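Local coordinates for N-acyl-D-glutamate deacylase (Bordetella bronchiseptica, PDB 3GIP), which probably removes the acyl group from N-acyl-D-glutamate by hydrolysis, as a zinc-bound member of the amidohydrolase superfamily, at residues I63-M72 with M361-N369; G96-L104 with A111-A122. All coordinates share one frame; numbering follows the deposited sequence.

Interaction 1. Residues I63-M72 with M361-N369; sequences IDVHGHDDLM and MVGSDGLPN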
# COMPACT_ATOMS: atom_id res chain seq x y z
N ILE A 63 2.89 -8.63 -2.03
CA ILE A 63 1.66 -8.03 -1.52
C ILE A 63 1.91 -6.58 -1.13
O ILE A 63 2.63 -6.29 -0.17
CB ILE A 63 1.15 -8.83 -0.30
CG1 ILE A 63 0.87 -10.28 -0.72
CG2 ILE A 63 -0.12 -8.19 0.26
CD1 ILE A 63 0.33 -11.16 0.39
N ASP A 64 1.33 -5.67 -1.90
CA ASP A 64 1.47 -4.24 -1.66
C ASP A 64 0.43 -3.84 -0.62
O ASP A 64 -0.74 -3.65 -0.94
CB ASP A 64 1.22 -3.47 -2.96
CG ASP A 64 1.49 -1.99 -2.83
OD1 ASP A 64 1.85 -1.53 -1.72
OD2 ASP A 64 1.35 -1.27 -3.84
N VAL A 65 0.88 -3.71 0.62
CA VAL A 65 -0.02 -3.38 1.71
C VAL A 65 -0.46 -1.92 1.77
O VAL A 65 -1.33 -1.58 2.57
CB VAL A 65 0.60 -3.78 3.08
CG1 VAL A 65 0.97 -5.26 3.05
CG2 VAL A 65 1.83 -2.92 3.38
N HIS A 66 0.13 -1.06 0.94
CA HIS A 66 -0.27 0.34 0.97
C HIS A 66 -0.59 0.90 -0.40
O HIS A 66 0.19 1.68 -0.97
CB HIS A 66 0.78 1.22 1.63
CG HIS A 66 0.23 2.53 2.12
ND1 HIS A 66 -0.19 2.72 3.41
CD2 HIS A 66 -0.06 3.67 1.45
CE1 HIS A 66 -0.72 3.93 3.53
NE2 HIS A 66 -0.65 4.52 2.35
N GLY A 67 -1.74 0.52 -0.93
CA GLY A 67 -2.13 1.03 -2.23
C GLY A 67 -3.25 2.04 -2.13
O GLY A 67 -3.95 2.11 -1.11
N HIS A 68 -3.39 2.85 -3.17
CA HIS A 68 -4.45 3.85 -3.26
C HIS A 68 -5.13 3.62 -4.60
O HIS A 68 -5.70 4.54 -5.19
CB HIS A 68 -3.88 5.27 -3.22
CG HIS A 68 -3.50 5.74 -1.85
ND1 HIS A 68 -4.40 5.83 -0.81
CD2 HIS A 68 -2.31 6.15 -1.36
CE1 HIS A 68 -3.78 6.29 0.26
NE2 HIS A 68 -2.51 6.49 -0.04
N ASP A 69 -5.05 2.39 -5.08
CA ASP A 69 -5.60 2.02 -6.39
C ASP A 69 -7.09 1.67 -6.36
O ASP A 69 -7.60 1.07 -7.30
CB ASP A 69 -4.81 0.82 -6.92
CG ASP A 69 -3.32 0.95 -6.65
OD1 ASP A 69 -2.61 1.55 -7.48
OD2 ASP A 69 -2.87 0.46 -5.59
N ASP A 70 -7.76 2.09 -5.30
CA ASP A 70 -9.19 1.82 -5.11
C ASP A 70 -10.05 1.87 -6.36
O ASP A 70 -10.81 0.94 -6.64
CB ASP A 70 -9.78 2.82 -4.10
CG ASP A 70 -9.13 2.72 -2.74
OD1 ASP A 70 -9.85 2.40 -1.77
OD2 ASP A 70 -7.91 2.98 -2.65
N LEU A 71 -9.94 2.96 -7.11
CA LEU A 71 -10.76 3.15 -8.30
C LEU A 71 -10.08 2.82 -9.63
O LEU A 71 -10.68 3.01 -10.69
CB LEU A 71 -11.25 4.60 -8.35
CG LEU A 71 -11.77 5.18 -7.04
CD1 LEU A 71 -12.02 6.67 -7.22
CD2 LEU A 71 -13.02 4.45 -6.59
N MET A 72 -8.85 2.33 -9.58
CA MET A 72 -8.13 2.01 -10.80
C MET A 72 -8.57 0.74 -11.50
O MET A 72 -8.32 0.56 -12.69
CB MET A 72 -6.63 1.92 -10.50
CG MET A 72 -6.04 3.23 -9.99
SD MET A 72 -6.29 4.59 -11.15
CE MET A 72 -7.66 5.41 -10.40
N MET A 361 6.68 -4.13 6.62
CA MET A 361 6.31 -4.66 5.31
C MET A 361 6.62 -3.57 4.28
O MET A 361 7.09 -2.48 4.64
CB MET A 361 4.81 -4.97 5.29
CG MET A 361 4.37 -5.88 6.43
SD MET A 361 2.58 -6.00 6.58
CE MET A 361 2.21 -4.46 7.39
N VAL A 362 6.35 -3.85 3.01
CA VAL A 362 6.58 -2.87 1.96
C VAL A 362 5.24 -2.38 1.41
O VAL A 362 4.37 -3.19 1.05
CB VAL A 362 7.41 -3.48 0.80
CG1 VAL A 362 7.66 -2.42 -0.28
CG2 VAL A 362 8.73 -4.01 1.33
N GLY A 363 5.08 -1.06 1.36
CA GLY A 363 3.87 -0.45 0.84
C GLY A 363 4.31 0.60 -0.17
O GLY A 363 5.04 1.52 0.19
N SER A 364 3.87 0.48 -1.42
CA SER A 364 4.30 1.42 -2.45
C SER A 364 3.74 2.83 -2.33
O SER A 364 4.42 3.80 -2.66
CB SER A 364 3.96 0.88 -3.84
OG SER A 364 2.58 1.02 -4.12
N ASP A 365 2.49 2.93 -1.87
CA ASP A 365 1.82 4.22 -1.73
C ASP A 365 1.82 4.97 -3.07
O ASP A 365 1.92 6.19 -3.12
CB ASP A 365 2.51 5.07 -0.65
CG ASP A 365 1.61 6.18 -0.12
OD1 ASP A 365 0.42 6.22 -0.49
OD2 ASP A 365 2.10 7.01 0.67
N GLY A 366 1.69 4.21 -4.15
CA GLY A 366 1.67 4.81 -5.47
C GLY A 366 0.41 5.63 -5.66
O GLY A 366 -0.66 5.27 -5.15
N LEU A 367 0.53 6.75 -6.37
CA LEU A 367 -0.61 7.61 -6.65
C LEU A 367 -0.75 7.59 -8.17
O LEU A 367 -0.24 8.46 -8.87
CB LEU A 367 -0.34 9.03 -6.13
CG LEU A 367 -0.18 9.10 -4.60
CD1 LEU A 367 0.22 10.50 -4.18
CD2 LEU A 367 -1.49 8.70 -3.93
N PRO A 368 -1.46 6.57 -8.70
CA PRO A 368 -1.72 6.31 -10.12
C PRO A 368 -2.30 7.40 -11.02
O PRO A 368 -2.11 7.35 -12.23
CB PRO A 368 -2.60 5.06 -10.08
CG PRO A 368 -3.33 5.20 -8.80
CD PRO A 368 -2.23 5.64 -7.86
N ASN A 369 -3.00 8.38 -10.45
CA ASN A 369 -3.57 9.43 -11.29
C ASN A 369 -2.73 10.69 -11.43
O ASN A 369 -3.06 11.58 -12.22
CB ASN A 369 -4.98 9.79 -10.81
CG ASN A 369 -5.02 10.17 -9.35
OD1 ASN A 369 -4.34 11.10 -8.91
ND2 ASN A 369 -5.82 9.45 -8.57
O HOH W 1 4.89 -5.95 1.61
O HOH W 2 -1.13 2.70 -5.04
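Asp64 and Ser364 grip each other where strands 57-64 and 360-362 run out into loops at one end of the amidohydrolase TIM barrel. His66-Gly67-His68 matches the HxH motif that follows the first barrel strand in this superfamily, and Asp365 matches the aspartate that follows the last. The tight part lies around the Asp64 carboxylate. With CG anti to the backbone N (chi1 -174°), that group reaches across to Ser364, whose N gives a hydrogen bond to Asp64 OD1 (2.9 Å) and whose OG gives one to Asp64 OD2 (2.6 Å), both from the syn side but out of the carboxylate plane, N more so than OG. His66 N closes an Asx turn by reaching OD1 from the opposite face to Ser364 N, while Lys82 forms a salt bridge with OD2. Next to this, His66 CB rests 3.6 Å from Gly363 CA, with no side chain intervening. Asp365 N then donates a hydrogen bond to His66 O, and its carboxylate runs alongside the His66 imidazole, OD1 at the ring edge near CD2 and the two planes 75° apart. Farther along, Met72 CG makes a close apolar contact with Pro368 CG at 3.6 Å. The contact is buried throughout, but looser at two water-filled places. Water 1 accepts from Val362 N and lies near Ile63 O, between the two strand ends; water 2 accepts from His68 N (2.9 Å) while donating to Gly366 O at 2.6 Å.

Interaction 2. Residues G96-L104 with A111-A122; sequences GVSAAPAPL and ALALLGETPLFA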
# COMPACT_ATOMS: atom_id res chain seq x y z
N GLY A 96 -7.30 6.73 5.38
CA GLY A 96 -8.62 7.29 5.61
C GLY A 96 -9.52 7.44 4.40
O GLY A 96 -10.69 7.76 4.56
N VAL A 97 -8.99 7.21 3.20
CA VAL A 97 -9.81 7.35 1.99
C VAL A 97 -9.95 6.05 1.23
O VAL A 97 -8.97 5.36 0.93
CB VAL A 97 -9.24 8.44 1.06
CG1 VAL A 97 -9.41 9.81 1.71
CG2 VAL A 97 -7.76 8.17 0.76
N SER A 98 -11.20 5.71 0.89
CA SER A 98 -11.49 4.46 0.20
C SER A 98 -12.56 4.61 -0.88
O SER A 98 -13.19 5.66 -1.01
CB SER A 98 -11.96 3.43 1.22
OG SER A 98 -13.07 3.93 1.97
N ALA A 99 -12.76 3.54 -1.64
CA ALA A 99 -13.75 3.52 -2.71
C ALA A 99 -15.17 3.70 -2.17
O ALA A 99 -16.03 4.24 -2.85
CB ALA A 99 -13.66 2.22 -3.49
N ALA A 100 -15.39 3.24 -0.94
CA ALA A 100 -16.70 3.33 -0.31
C ALA A 100 -16.55 3.42 1.21
O ALA A 100 -15.52 3.05 1.75
CB ALA A 100 -17.53 2.09 -0.68
N PRO A 101 -17.59 3.91 1.91
CA PRO A 101 -18.87 4.39 1.38
C PRO A 101 -18.77 5.79 0.79
O PRO A 101 -17.82 6.53 1.06
CB PRO A 101 -19.77 4.35 2.61
CG PRO A 101 -18.83 4.76 3.70
CD PRO A 101 -17.60 3.92 3.38
N ALA A 102 -19.77 6.16 0.00
CA ALA A 102 -19.80 7.47 -0.63
C ALA A 102 -20.14 8.57 0.38
O ALA A 102 -20.93 8.37 1.30
CB ALA A 102 -20.82 7.47 -1.77
N PRO A 103 -19.53 9.75 0.21
CA PRO A 103 -19.80 10.87 1.12
C PRO A 103 -21.19 11.43 0.89
O PRO A 103 -21.80 11.20 -0.16
CB PRO A 103 -18.72 11.88 0.74
CG PRO A 103 -18.58 11.66 -0.74
CD PRO A 103 -18.56 10.14 -0.82
N LEU A 104 -21.70 12.17 1.87
CA LEU A 104 -23.00 12.80 1.74
C LEU A 104 -22.84 13.86 0.66
O LEU A 104 -21.74 14.38 0.46
CB LEU A 104 -23.41 13.46 3.05
CG LEU A 104 -23.80 12.53 4.21
CD1 LEU A 104 -23.82 13.31 5.51
CD2 LEU A 104 -25.17 11.91 3.92
N ALA A 111 -7.95 15.07 0.44
CA ALA A 111 -7.30 13.77 0.40
C ALA A 111 -7.99 12.77 -0.53
O ALA A 111 -7.38 11.78 -0.94
CB ALA A 111 -7.21 13.19 1.81
N LEU A 112 -9.25 13.01 -0.86
CA LEU A 112 -9.97 12.11 -1.75
C LEU A 112 -9.30 12.11 -3.13
O LEU A 112 -9.50 11.20 -3.92
CB LEU A 112 -11.44 12.54 -1.88
CG LEU A 112 -12.34 12.24 -0.68
CD1 LEU A 112 -13.74 12.79 -0.95
CD2 LEU A 112 -12.40 10.74 -0.44
N ALA A 113 -8.51 13.14 -3.40
CA ALA A 113 -7.80 13.25 -4.67
C ALA A 113 -6.77 12.14 -4.80
O ALA A 113 -6.27 11.87 -5.89
CB ALA A 113 -7.13 14.62 -4.78
N LEU A 114 -6.44 11.51 -3.68
CA LEU A 114 -5.47 10.42 -3.70
C LEU A 114 -6.08 9.20 -4.39
O LEU A 114 -5.37 8.24 -4.70
CB LEU A 114 -5.05 10.05 -2.27
CG LEU A 114 -4.36 11.11 -1.41
CD1 LEU A 114 -4.13 10.56 -0.01
CD2 LEU A 114 -3.04 11.52 -2.06
N LEU A 115 -7.39 9.25 -4.63
CA LEU A 115 -8.11 8.14 -5.26
C LEU A 115 -8.43 8.29 -6.75
O LEU A 115 -8.27 7.35 -7.52
CB LEU A 115 -9.42 7.88 -4.52
CG LEU A 115 -9.38 7.57 -3.02
CD1 LEU A 115 -10.80 7.39 -2.51
CD2 LEU A 115 -8.56 6.31 -2.78
N GLY A 116 -8.92 9.46 -7.14
CA GLY A 116 -9.26 9.68 -8.53
C GLY A 116 -10.57 10.42 -8.71
O GLY A 116 -11.15 10.90 -7.74
N GLU A 117 -11.06 10.49 -9.95
CA GLU A 117 -12.30 11.20 -10.26
C GLU A 117 -13.56 10.33 -10.28
O GLU A 117 -14.67 10.85 -10.18
CB GLU A 117 -12.17 11.91 -11.61
CG GLU A 117 -11.13 13.02 -11.62
CD GLU A 117 -11.55 14.23 -10.81
OE1 GLU A 117 -10.73 15.16 -10.66
OE2 GLU A 117 -12.71 14.26 -10.34
N THR A 118 -13.39 9.02 -10.42
CA THR A 118 -14.54 8.11 -10.46
C THR A 118 -15.43 8.29 -9.23
O THR A 118 -14.95 8.27 -8.10
CB THR A 118 -14.09 6.64 -10.51
OG1 THR A 118 -13.39 6.39 -11.74
CG2 THR A 118 -15.29 5.71 -10.43
N PRO A 119 -16.74 8.49 -9.44
CA PRO A 119 -17.66 8.66 -8.32
C PRO A 119 -17.55 7.47 -7.38
O PRO A 119 -17.53 6.32 -7.82
CB PRO A 119 -19.02 8.73 -9.01
CG PRO A 119 -18.69 9.41 -10.30
CD PRO A 119 -17.44 8.68 -10.73
N LEU A 120 -17.47 7.74 -6.08
CA LEU A 120 -17.35 6.67 -5.10
C LEU A 120 -18.56 5.75 -5.06
O LEU A 120 -19.66 6.13 -5.47
CB LEU A 120 -17.08 7.26 -3.71
CG LEU A 120 -15.76 8.04 -3.61
CD1 LEU A 120 -15.53 8.49 -2.18
CD2 LEU A 120 -14.62 7.15 -4.08
N PHE A 121 -18.35 4.53 -4.57
CA PHE A 121 -19.40 3.53 -4.46
C PHE A 121 -20.22 3.73 -3.19
O PHE A 121 -19.71 4.21 -2.18
CB PHE A 121 -18.79 2.13 -4.48
CG PHE A 121 -18.22 1.74 -5.81
CD1 PHE A 121 -19.02 1.15 -6.78
CD2 PHE A 121 -16.88 2.00 -6.12
CE1 PHE A 121 -18.51 0.82 -8.03
CE2 PHE A 121 -16.36 1.67 -7.37
CZ PHE A 121 -17.17 1.08 -8.33
N ALA A 122 -21.50 3.38 -3.26
CA ALA A 122 -22.41 3.53 -2.13
C ALA A 122 -21.89 2.87 -0.86
O ALA A 122 -21.87 3.48 0.21
CB ALA A 122 -23.78 2.96 -2.48
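Val97 fits against the end of a 3-10 segment (to Leu114) and Leu115 just after it, its CG1 meeting Leu112 CD2 at 3.8 Å and its CB meeting Leu115 CD1 at 4.0 Å, with Ala111 CB also beside CG1. Leu115 extends past Val97, so that CD1 comes to lie against the Ser98 carbonyl oxygen. A second apolar patch gathers round Leu120, which has CG beside its backbone N and anti to its carbonyl carbon (chi1 -63°). From there CD1 meets Pro103 CD at 3.7 Å, the two side chains crossing at about a right angle, while CB and CD2 cover Ala99 O. That oxygen is not left to carbon alone: Phe121 N donates to Ala99 O at 2.9 Å, tilted 20° from the carbonyl plane, and the oxygen also lies at the edge of the Phe121 ring. Beyond the cis peptide before Pro101 the polar edge weakens. There Ala102 N makes a weak hydrogen bond to Ala122 O (3.4 Å), an oxygen that Pro101 CB also touches. Ser98 OG donates to Ala100 O at 2.6 Å, from above the carbonyl plane, and also bonds with Gly145 N. The two segments fold the long loop after strand 87-92 back on itself just beyond the zinc ligand Cys95. Helix 146-153 packs on Pro101, Pro103 and Leu120, while helix 124-133 meets Ala99 and Phe121, whose ring lies against that of Tyr127.

The centres of the two interactions lie 15 Å apart, interaction 1 close to the centre of the molecule (about 4 Å from it) and interaction 2 about 16 Å out. Along the sequence the order is 63-72, 96-104, 111-122 and 361-369, so both segments of interaction 2 fall between the two segments of interaction 1. Strands 57-64 and 87-92 are parallel neighbours in the barrel, and the loops that follow them meet where Asp70 OD1 takes a weak hydrogen bond from Ala99 N. Both contacts border the metal site of Cys95, His218 and His248: His66 touches Cys95 and His248, and Leu114 approaches the zinc ion to about 6 Å. Together they shape neighbouring parts of the probable active-site pocket.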